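Local coordinates for protein terminase large subunit (Thermus phage G20c, PDB 5M1P) that cuts viral DNA with its metal-dependent nuclease domain, serving the ATP-driven motor that packages the phage genome into empty capsids, at residues T24-E29 and I62-M68; I39-F43 and D177-S181; W73-V77 and A102-L107; Y91-W97 and N113-V119. One frame throughout, in Å; residues are numbered along the deposited sequence.

Contact 1. Residues T24-E29 and I62-M68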
# COMPACT_ATOMS: atom_id res chain seq x y z
N THR A 24 2.74 -15.50 -2.63
CA THR A 24 2.89 -14.18 -2.02
C THR A 24 1.69 -13.26 -2.26
O THR A 24 1.67 -12.15 -1.72
CB THR A 24 4.17 -13.49 -2.53
OG1 THR A 24 4.15 -13.42 -3.96
CG2 THR A 24 5.41 -14.26 -2.09
N ARG A 25 0.71 -13.70 -3.05
CA ARG A 25 -0.47 -12.89 -3.35
C ARG A 25 -1.69 -13.30 -2.54
O ARG A 25 -1.95 -14.49 -2.39
CB ARG A 25 -0.87 -13.00 -4.81
CG ARG A 25 0.19 -12.55 -5.79
CD ARG A 25 -0.40 -12.57 -7.18
NE ARG A 25 0.53 -12.08 -8.18
CZ ARG A 25 0.21 -11.82 -9.45
NH1 ARG A 25 -1.03 -12.01 -9.89
NH2 ARG A 25 1.13 -11.35 -10.28
N LEU A 26 -2.44 -12.30 -2.09
CA LEU A 26 -3.80 -12.50 -1.61
C LEU A 26 -4.73 -11.99 -2.69
O LEU A 26 -4.81 -10.78 -2.91
CB LEU A 26 -4.03 -11.73 -0.31
CG LEU A 26 -3.06 -12.03 0.84
CD1 LEU A 26 -3.59 -11.43 2.15
CD2 LEU A 26 -2.77 -13.51 0.98
N VAL A 27 -5.44 -12.89 -3.36
CA VAL A 27 -6.22 -12.51 -4.54
C VAL A 27 -7.68 -12.49 -4.13
O VAL A 27 -8.24 -13.54 -3.80
CB VAL A 27 -6.02 -13.48 -5.72
CG1 VAL A 27 -6.79 -13.00 -6.95
CG2 VAL A 27 -4.54 -13.61 -6.04
N VAL A 28 -8.27 -11.30 -4.14
CA VAL A 28 -9.68 -11.12 -3.84
C VAL A 28 -10.49 -11.36 -5.11
O VAL A 28 -11.51 -12.06 -5.10
CB VAL A 28 -9.97 -9.70 -3.30
CG1 VAL A 28 -11.46 -9.49 -3.11
CG2 VAL A 28 -9.26 -9.52 -1.96
N GLU A 29 -10.07 -10.74 -6.20
CA GLU A 29 -10.74 -10.96 -7.46
C GLU A 29 -9.80 -10.76 -8.62
O GLU A 29 -8.87 -9.94 -8.58
CB GLU A 29 -11.97 -10.08 -7.59
CG GLU A 29 -11.73 -8.60 -7.59
CD GLU A 29 -13.03 -7.82 -7.52
OE1 GLU A 29 -13.48 -7.34 -8.57
OE2 GLU A 29 -13.61 -7.74 -6.42
N ILE A 62 -9.70 -3.37 -2.96
CA ILE A 62 -8.46 -4.04 -3.24
C ILE A 62 -8.78 -5.38 -3.91
O ILE A 62 -9.56 -6.19 -3.38
CB ILE A 62 -7.62 -4.26 -1.96
CG1 ILE A 62 -7.20 -2.91 -1.35
CG2 ILE A 62 -6.43 -5.17 -2.22
CD1 ILE A 62 -6.33 -2.06 -2.24
N ALA A 63 -8.21 -5.58 -5.09
CA ALA A 63 -8.40 -6.82 -5.86
C ALA A 63 -7.32 -7.84 -5.55
O ALA A 63 -7.56 -9.05 -5.66
CB ALA A 63 -8.38 -6.50 -7.35
N CYS A 64 -6.12 -7.38 -5.18
CA CYS A 64 -4.99 -8.27 -4.95
C CYS A 64 -3.98 -7.51 -4.10
O CYS A 64 -3.81 -6.31 -4.28
CB CYS A 64 -4.37 -8.64 -6.29
SG CYS A 64 -3.04 -9.84 -6.17
N LEU A 65 -3.35 -8.21 -3.16
CA LEU A 65 -2.28 -7.62 -2.37
C LEU A 65 -1.13 -8.60 -2.33
O LEU A 65 -1.32 -9.75 -1.96
CB LEU A 65 -2.78 -7.30 -0.97
CG LEU A 65 -1.76 -6.56 -0.09
CD1 LEU A 65 -2.48 -5.55 0.79
CD2 LEU A 65 -0.91 -7.50 0.75
N GLU A 66 0.06 -8.16 -2.74
CA GLU A 66 1.25 -9.01 -2.73
C GLU A 66 2.21 -8.46 -1.71
O GLU A 66 2.45 -7.25 -1.67
CB GLU A 66 1.89 -9.06 -4.12
CG GLU A 66 3.06 -10.04 -4.19
CD GLU A 66 3.43 -10.45 -5.60
OE1 GLU A 66 2.97 -9.82 -6.57
OE2 GLU A 66 4.17 -11.45 -5.74
N ARG A 67 2.74 -9.35 -0.88
CA ARG A 67 3.62 -8.95 0.20
C ARG A 67 4.73 -9.97 0.38
O ARG A 67 4.48 -11.17 0.40
CB ARG A 67 2.82 -8.83 1.50
CG ARG A 67 3.65 -8.51 2.73
CD ARG A 67 2.76 -7.98 3.83
NE ARG A 67 3.43 -7.59 5.08
CZ ARG A 67 3.67 -8.40 6.11
NH1 ARG A 67 3.38 -9.70 6.08
NH2 ARG A 67 4.23 -7.88 7.21
N MET A 68 5.96 -9.51 0.49
CA MET A 68 7.04 -10.41 0.88
C MET A 68 8.17 -9.60 1.47
O MET A 68 8.13 -8.38 1.46
CB MET A 68 7.52 -11.27 -0.29
CG MET A 68 8.11 -10.50 -1.46
SD MET A 68 6.96 -9.44 -2.35
CE MET A 68 8.05 -8.90 -3.66
O HOH W 1 0.25 -11.01 0.33
O HOH W 2 3.49 -10.39 -9.11
O HOH W 3 3.05 -13.10 -7.52
O HOH W 4 -12.11 -6.78 -4.71
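Glu66 lays its carboxylate across Thr24 and the aliphatic part of Arg25, with Glu66 CD 3.9 Å from Arg25 CG. Glu66 CG stands anti to the backbone N (chi1 -174°) and the chain runs out extended, which brings OE2 within 2.7 Å of Thr24 OG1; the hydroxyl donates to this oxygen on its anti side, somewhat out of the carboxylate plane. OE1 faces Arg25 only obliquely, the guanidinium and carboxylate planes lying 68° apart, and the salt bridge from Arg25 NE to Glu66 OE1 is long at 3.7 Å. Two waters make up for the gap, one joining Arg25 NH2 to OE1, the other Arg25 NE to OE2, while NH1 turns to Asp86. A long, charged arginine suits this partly exposed place because its methylenes can cover Cys64, whose SG is 3.9 Å from Arg25 CD. On the other face Leu26 and Leu65 form a hydrogen-bonded pair, Leu26 N reaching Leu65 O at 2.8 Å. Beyond strand 25-27, Ala63 O accepts from both Val28 N and Glu29 N. On the other side of their strand, toward strand 49-56, Ala63 and Cys64 both face Val54, a classic beta bulge in the antiparallel part of this RNase H-like sheet.

Contact 2. Residues I39-F43 and D177-S181. With CA (calcium ion), chain C.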
# COMPACT_ATOMS: atom_id res chain seq x y z
N ILE A 39 -1.81 0.44 -8.53
CA ILE A 39 -1.11 -0.39 -7.57
C ILE A 39 -0.27 0.48 -6.65
O ILE A 39 0.66 1.13 -7.12
CB ILE A 39 -0.17 -1.40 -8.27
CG1 ILE A 39 -0.94 -2.19 -9.35
CG2 ILE A 39 0.49 -2.32 -7.25
CD1 ILE A 39 -0.10 -3.16 -10.14
N GLY A 40 -0.60 0.51 -5.37
CA GLY A 40 0.23 1.19 -4.38
C GLY A 40 1.45 0.34 -4.11
O GLY A 40 1.30 -0.85 -3.82
N ALA A 41 2.66 0.92 -4.19
CA ALA A 41 3.87 0.13 -4.04
C ALA A 41 4.81 0.76 -3.03
O ALA A 41 5.31 1.88 -3.23
CB ALA A 41 4.55 -0.03 -5.38
N ASP A 42 4.98 0.02 -1.94
CA ASP A 42 5.93 0.27 -0.87
C ASP A 42 7.00 -0.80 -1.05
O ASP A 42 6.72 -1.99 -0.92
CB ASP A 42 5.21 0.11 0.50
CG ASP A 42 6.13 0.35 1.68
OD1 ASP A 42 6.86 -0.58 2.06
OD2 ASP A 42 6.09 1.45 2.26
N PHE A 43 8.20 -0.38 -1.42
CA PHE A 43 9.27 -1.34 -1.74
C PHE A 43 9.88 -1.95 -0.49
O PHE A 43 9.72 -1.43 0.61
CB PHE A 43 10.33 -0.68 -2.63
CG PHE A 43 9.82 -0.41 -4.00
CD1 PHE A 43 9.80 -1.42 -4.95
CD2 PHE A 43 9.27 0.82 -4.32
CE1 PHE A 43 9.30 -1.18 -6.22
CE2 PHE A 43 8.77 1.06 -5.58
CZ PHE A 43 8.78 0.06 -6.53
N ASP A 177 4.41 -1.25 6.26
CA ASP A 177 4.51 -1.38 4.80
C ASP A 177 3.14 -1.59 4.17
O ASP A 177 2.89 -1.11 3.06
CB ASP A 177 5.42 -2.54 4.39
CG ASP A 177 6.65 -2.65 5.23
OD1 ASP A 177 6.60 -3.36 6.25
OD2 ASP A 177 7.67 -2.01 4.89
N ILE A 178 2.28 -2.33 4.85
CA ILE A 178 0.92 -2.58 4.34
C ILE A 178 0.11 -1.28 4.40
O ILE A 178 -0.56 -0.89 3.44
CB ILE A 178 0.18 -3.67 5.13
CG1 ILE A 178 0.92 -5.01 5.04
CG2 ILE A 178 -1.27 -3.80 4.64
CD1 ILE A 178 0.42 -6.05 6.02
N VAL A 179 0.21 -0.58 5.53
CA VAL A 179 -0.50 0.69 5.71
C VAL A 179 -0.14 1.66 4.60
O VAL A 179 -1.01 2.26 3.97
CB VAL A 179 -0.18 1.32 7.09
CG1 VAL A 179 -0.87 2.67 7.24
CG2 VAL A 179 -0.62 0.38 8.22
N MET A 180 1.16 1.80 4.35
CA MET A 180 1.63 2.74 3.36
C MET A 180 1.26 2.34 1.94
O MET A 180 0.86 3.19 1.15
CB MET A 180 3.15 2.96 3.51
CG MET A 180 3.54 3.69 4.79
SD MET A 180 2.58 5.16 5.17
CE MET A 180 2.75 6.14 3.68
N SER A 181 1.37 1.05 1.62
CA SER A 181 0.95 0.56 0.31
C SER A 181 -0.53 0.85 0.05
O SER A 181 -0.90 1.33 -1.02
CB SER A 181 1.25 -0.93 0.20
OG SER A 181 0.75 -1.47 -1.01
CA CA C . 8.81 -1.53 2.82
O HOH W 5 9.34 0.49 3.85
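Asp42 and Asp177 reach one calcium ion from a strand end and a helix start, the acidic metal site of the RNase H-like fold. Asp42 OD1 binds the calcium at 2.3 Å and Asp177 OD2 at 2.4 Å; the two oxygens lie 3.3 Å apart, a closeness the cation between them makes tolerable. Their carboxylate planes are turned 73° against each other, and each gives the metal one oxygen. Phe43 O, a water, Asp48 and Tyr49 complete the shell. Aspartate suits both places, since its short side chain ties the metal closely to the backbone. Asp42 holds CG anti to its own N (chi1 180°), which carries the carboxylate from strand 37-42 toward the helix; there its other oxygen, OD2, rests 3.5 Å from Met180 CB. Magnesium is the likely natural cofactor, probably bound by these aspartates together with Asp95. Behind this shell the strand and helix come close at Gly40, where the absence of a side chain lets Gly40 CA approach Ser181 O to 3.5 Å in a CA-H...O contact. Ser181 is small enough for the same tight place, and its OG, hydrogen-bonded to Ser53, lies 2.9 Å from Gly40 O.

Contact 3. Residues W73-V77 and A102-L107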
# COMPACT_ATOMS: atom_id res chain seq x y z
N TRP A 73 15.76 -6.63 -5.31
CA TRP A 73 15.18 -5.43 -5.90
C TRP A 73 14.63 -5.69 -7.29
O TRP A 73 13.52 -5.26 -7.61
CB TRP A 73 16.21 -4.30 -5.97
CG TRP A 73 16.56 -3.72 -4.63
CD1 TRP A 73 15.79 -3.70 -3.50
CD2 TRP A 73 17.78 -3.06 -4.30
NE1 TRP A 73 16.45 -3.07 -2.49
CE2 TRP A 73 17.68 -2.67 -2.94
CE3 TRP A 73 18.94 -2.77 -5.00
CZ2 TRP A 73 18.71 -2.00 -2.28
CZ3 TRP A 73 19.97 -2.10 -4.34
CH2 TRP A 73 19.84 -1.72 -2.99
N SER A 74 15.39 -6.42 -8.11
CA SER A 74 14.93 -6.75 -9.45
C SER A 74 13.67 -7.62 -9.42
O SER A 74 12.75 -7.42 -10.23
CB SER A 74 16.03 -7.42 -10.28
OG SER A 74 15.69 -7.41 -11.65
N ASP A 75 13.62 -8.58 -8.50
CA ASP A 75 12.42 -9.41 -8.32
C ASP A 75 11.21 -8.58 -7.91
O ASP A 75 10.10 -8.80 -8.39
CB ASP A 75 12.69 -10.54 -7.32
CG ASP A 75 11.55 -11.53 -7.22
OD1 ASP A 75 10.87 -11.79 -8.24
OD2 ASP A 75 11.36 -12.06 -6.11
N GLN A 76 11.41 -7.60 -7.03
CA GLN A 76 10.30 -6.70 -6.66
C GLN A 76 9.73 -5.98 -7.87
O GLN A 76 8.51 -5.91 -8.04
CB GLN A 76 10.75 -5.69 -5.61
CG GLN A 76 11.06 -6.33 -4.27
CD GLN A 76 11.51 -5.31 -3.27
OE1 GLN A 76 10.89 -4.26 -3.14
NE2 GLN A 76 12.60 -5.61 -2.57
N VAL A 77 10.62 -5.46 -8.72
CA VAL A 77 10.20 -4.78 -9.94
C VAL A 77 9.52 -5.76 -10.91
O VAL A 77 8.50 -5.42 -11.51
CB VAL A 77 11.37 -4.02 -10.61
CG1 VAL A 77 10.95 -3.47 -11.96
CG2 VAL A 77 11.83 -2.87 -9.71
N ALA A 102 19.10 1.66 -8.23
CA ALA A 102 18.80 0.44 -8.99
C ALA A 102 17.29 0.26 -9.24
O ALA A 102 16.90 -0.05 -10.36
CB ALA A 102 19.39 -0.79 -8.32
N ILE A 103 16.46 0.45 -8.22
CA ILE A 103 15.00 0.35 -8.40
C ILE A 103 14.51 1.47 -9.34
O ILE A 103 13.70 1.20 -10.23
CB ILE A 103 14.22 0.38 -7.07
CG1 ILE A 103 14.44 -0.94 -6.31
CG2 ILE A 103 12.71 0.59 -7.31
CD1 ILE A 103 13.96 -0.91 -4.87
N ALA A 104 14.99 2.69 -9.14
CA ALA A 104 14.57 3.83 -9.97
C ALA A 104 14.89 3.57 -11.45
O ALA A 104 14.04 3.75 -12.32
CB ALA A 104 15.21 5.12 -9.50
N GLU A 105 16.11 3.12 -11.70
CA GLU A 105 16.54 2.77 -13.06
C GLU A 105 15.75 1.59 -13.63
O GLU A 105 15.42 1.59 -14.81
CB GLU A 105 18.04 2.47 -13.11
CG GLU A 105 18.91 3.71 -12.91
CD GLU A 105 20.33 3.38 -12.50
OE1 GLU A 105 21.00 4.27 -11.94
OE2 GLU A 105 20.79 2.24 -12.75
N GLU A 106 15.45 0.60 -12.78
CA GLU A 106 14.73 -0.60 -13.20
C GLU A 106 13.27 -0.32 -13.56
O GLU A 106 12.76 -0.89 -14.50
CB GLU A 106 14.80 -1.70 -12.13
CG GLU A 106 16.11 -2.48 -12.14
CD GLU A 106 16.45 -3.17 -10.83
OE1 GLU A 106 15.56 -3.41 -9.99
OE2 GLU A 106 17.64 -3.49 -10.64
N LEU A 107 12.62 0.57 -12.82
CA LEU A 107 11.25 0.99 -13.16
C LEU A 107 11.19 1.56 -14.58
O LEU A 107 10.30 1.23 -15.34
CB LEU A 107 10.68 2.00 -12.15
CG LEU A 107 10.36 1.47 -10.75
CD1 LEU A 107 10.08 2.63 -9.81
CD2 LEU A 107 9.18 0.51 -10.77
O HOH W 6 17.70 -5.92 -13.02
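Two helices on the same flank of the central sheet pack here through apolar side chains, the start of helix 73-86 against helix 101-109. The short segments run roughly the same way, their axes 35° apart and 9.8 Å from each other at closest approach. At the outer end Trp73 spreads its indole over Ile103. Ile103 CD1 sits over one face of the five-membered ring of Trp73, 3.9 Å from its centroid and 26° off the normal, a CH-pi contact; the extended end of the isoleucine (chi2 168°) carries this methyl to the ring, while Ile103 CG1 touches Trp73 CB. Further along the indole, Ala102 CB meets Trp73 CE3 at 3.9 Å, and a residue this small lets the wide ring lie near its helix. Trp73 NE1 is hydrogen-bonded to Lys45 O. Helix 101-109 is the crossover helix of the beta-alpha-beta unit that joins strands 91-94 and 114-116 in this RNase H-like domain, so the contact ties that unit to helix 73-86. One turn on from Trp73, the branched Val77 fits between the helices: its CG2 lies 4.3 Å from Ile103 CG2 and 4.4 Å from Leu107 CD2. Glu106, partly exposed, reaches in toward helix 73-86, its CB against Val77 CG2 and its OE1 3.4 Å from Ser74 CA. A water hydrogen-bonded to Ser74 OG makes a weak bond to Glu106 OE2.

Contact 4. Residues Y91-W97 and N113-V119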
# COMPACT_ATOMS: atom_id res chain seq x y z
N TYR A 91 -1.46 1.17 -13.47
CA TYR A 91 -0.34 2.04 -13.14
C TYR A 91 0.04 1.94 -11.68
O TYR A 91 -0.82 1.77 -10.80
CB TYR A 91 -0.59 3.49 -13.54
CG TYR A 91 -1.58 4.27 -12.72
CD1 TYR A 91 -2.93 4.24 -13.02
CD2 TYR A 91 -1.16 5.08 -11.66
CE1 TYR A 91 -3.84 4.99 -12.32
CE2 TYR A 91 -2.07 5.84 -10.95
CZ TYR A 91 -3.42 5.77 -11.26
OH TYR A 91 -4.34 6.52 -10.58
N VAL A 92 1.34 2.04 -11.43
CA VAL A 92 1.87 1.93 -10.10
C VAL A 92 2.02 3.32 -9.47
O VAL A 92 2.54 4.23 -10.10
CB VAL A 92 3.23 1.21 -10.14
CG1 VAL A 92 3.79 1.08 -8.73
CG2 VAL A 92 3.12 -0.17 -10.79
N VAL A 93 1.56 3.47 -8.24
CA VAL A 93 1.85 4.64 -7.42
C VAL A 93 3.00 4.23 -6.52
O VAL A 93 2.81 3.49 -5.55
CB VAL A 93 0.64 5.09 -6.60
CG1 VAL A 93 0.94 6.39 -5.85
CG2 VAL A 93 -0.60 5.23 -7.47
N ALA A 94 4.19 4.69 -6.86
CA ALA A 94 5.42 4.15 -6.29
C ALA A 94 6.03 5.12 -5.30
O ALA A 94 6.33 6.25 -5.66
CB ALA A 94 6.42 3.88 -7.40
N ASP A 95 6.24 4.67 -4.07
CA ASP A 95 7.02 5.46 -3.12
C ASP A 95 8.48 5.27 -3.46
O ASP A 95 9.12 4.32 -3.04
CB ASP A 95 6.76 5.09 -1.67
CG ASP A 95 7.68 5.82 -0.70
OD1 ASP A 95 8.35 6.81 -1.10
OD2 ASP A 95 7.75 5.41 0.46
N THR A 96 8.99 6.23 -4.22
CA THR A 96 10.34 6.22 -4.74
C THR A 96 11.36 6.88 -3.80
O THR A 96 12.53 7.02 -4.17
CB THR A 96 10.37 6.97 -6.08
OG1 THR A 96 9.66 8.20 -5.94
CG2 THR A 96 9.70 6.16 -7.17
N TRP A 97 10.95 7.29 -2.60
CA TRP A 97 11.85 8.04 -1.72
C TRP A 97 12.84 7.10 -1.07
O TRP A 97 12.45 6.21 -0.32
CB TRP A 97 11.05 8.77 -0.65
CG TRP A 97 11.87 9.70 0.19
CD1 TRP A 97 12.24 9.52 1.49
CD2 TRP A 97 12.40 10.97 -0.21
NE1 TRP A 97 12.96 10.61 1.93
CE2 TRP A 97 13.07 11.51 0.90
CE3 TRP A 97 12.37 11.70 -1.40
CZ2 TRP A 97 13.70 12.75 0.87
CZ3 TRP A 97 12.99 12.95 -1.43
CH2 TRP A 97 13.65 13.46 -0.30
N ASN A 113 4.57 1.00 -15.93
CA ASN A 113 3.61 2.09 -15.93
C ASN A 113 3.54 2.60 -14.49
O ASN A 113 2.98 1.93 -13.65
CB ASN A 113 2.26 1.55 -16.40
CG ASN A 113 1.21 2.61 -16.59
OD1 ASN A 113 1.51 3.80 -16.64
ND2 ASN A 113 -0.04 2.18 -16.71
N TYR A 114 4.18 3.74 -14.19
CA TYR A 114 4.20 4.25 -12.81
C TYR A 114 4.20 5.77 -12.72
O TYR A 114 4.63 6.45 -13.67
CB TYR A 114 5.39 3.69 -12.01
CG TYR A 114 6.70 4.38 -12.28
CD1 TYR A 114 7.47 4.04 -13.38
CD2 TYR A 114 7.18 5.38 -11.42
CE1 TYR A 114 8.67 4.67 -13.65
CE2 TYR A 114 8.39 6.01 -11.68
CZ TYR A 114 9.12 5.65 -12.79
OH TYR A 114 10.31 6.27 -13.06
N THR A 115 3.72 6.25 -11.58
CA THR A 115 3.77 7.65 -11.17
C THR A 115 4.49 7.68 -9.82
O THR A 115 4.11 6.94 -8.90
CB THR A 115 2.37 8.25 -11.03
OG1 THR A 115 1.74 8.23 -12.31
CG2 THR A 115 2.42 9.69 -10.56
N PRO A 116 5.55 8.51 -9.69
CA PRO A 116 6.23 8.60 -8.40
C PRO A 116 5.41 9.40 -7.38
O PRO A 116 4.83 10.45 -7.70
CB PRO A 116 7.53 9.34 -8.74
CG PRO A 116 7.22 10.14 -9.95
CD PRO A 116 6.14 9.40 -10.70
N LEU A 117 5.35 8.87 -6.16
CA LEU A 117 4.78 9.57 -5.02
C LEU A 117 5.74 9.36 -3.85
O LEU A 117 5.49 8.51 -2.99
CB LEU A 117 3.36 9.05 -4.72
CG LEU A 117 2.46 10.07 -4.02
CD1 LEU A 117 1.02 9.57 -3.99
CD2 LEU A 117 2.93 10.40 -2.61
N PRO A 118 6.86 10.11 -3.83
CA PRO A 118 7.85 9.90 -2.76
C PRO A 118 7.32 10.33 -1.40
O PRO A 118 6.87 11.47 -1.24
CB PRO A 118 9.02 10.78 -3.19
CG PRO A 118 8.45 11.81 -4.08
CD PRO A 118 7.28 11.17 -4.76
N VAL A 119 7.39 9.43 -0.44
CA VAL A 119 6.89 9.71 0.91
C VAL A 119 8.05 10.33 1.67
O VAL A 119 8.73 9.69 2.49
CB VAL A 119 6.29 8.46 1.59
CG1 VAL A 119 5.72 8.83 2.95
CG2 VAL A 119 5.17 7.87 0.73
O HOH W 7 9.63 6.83 2.04
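Asp95 OD1 is gripped by two backbone N-H groups, those of Val119 at 2.9 Å and of Trp97 at 3.0 Å, which arrive from opposite faces of the carboxylate plane. The bond to Trp97 N closes an Asx turn, and that to Val119 N ties the turn to segment 113-119; strands 91-94 and 114-116 belong to a parallel beta-alpha-beta unit of the RNase H-like fold. With CG anti to the backbone N (chi1 174°), the carboxylate lies across the side chain of Val119, whose CG2 is 3.5 Å from Asp95 CG. Such a hold would fix the rotation of a group that probably binds the second catalytic magnesium. A water bridges Asp95 OD2 to Val119 O. Before the turn the strands run in ordinary parallel register, Ala94 accepting from Leu117 N and donating to Thr115 O. On one face the branched, apolar Val93 and Leu117 lie side by side, Val93 CG1 3.7 Å from Leu117 CD1; Leu117 is covered by Val124 and Leu128 of helix 122-137 and by Leu184 of helix 177-186. On the other, Val92 CB touches Tyr114 CB, and Tyr114 OH is hydrogen-bonded to Asp108. Pro116 and Pro118 sit where the pairing needs no N-H: Thr96 OG1 lies alongside both rings, and Trp97 crosses the second at about a right angle, with Trp97 CB 3.8 Å from Pro118 CB.

In the fold
Contacts 1, 2 and 4 share one mixed sheet. Strand 37-42 of contact 2 is the neighbour of strand 91-94 of contact 4, probably hydrogen-bonded to it through Ile39 O and Val93 N at 2.7 Å; the centres of the two contacts are about 10 Å apart. Asp95 of contact 4 does not bind this calcium, but its side chain is about 5 Å from that of Asp42 and about 7 Å from the ion. Contact 1 approaches from the antiparallel side, Arg67 NE touching Ile178 CD1 at 3.5 Å and the Arg67 side chain lying about 8 Å from the ion. Contact 3 packs behind Phe43, which meets Gln76, Ile103 and Leu107, while Leu107 also touches Tyr114 of contact 4.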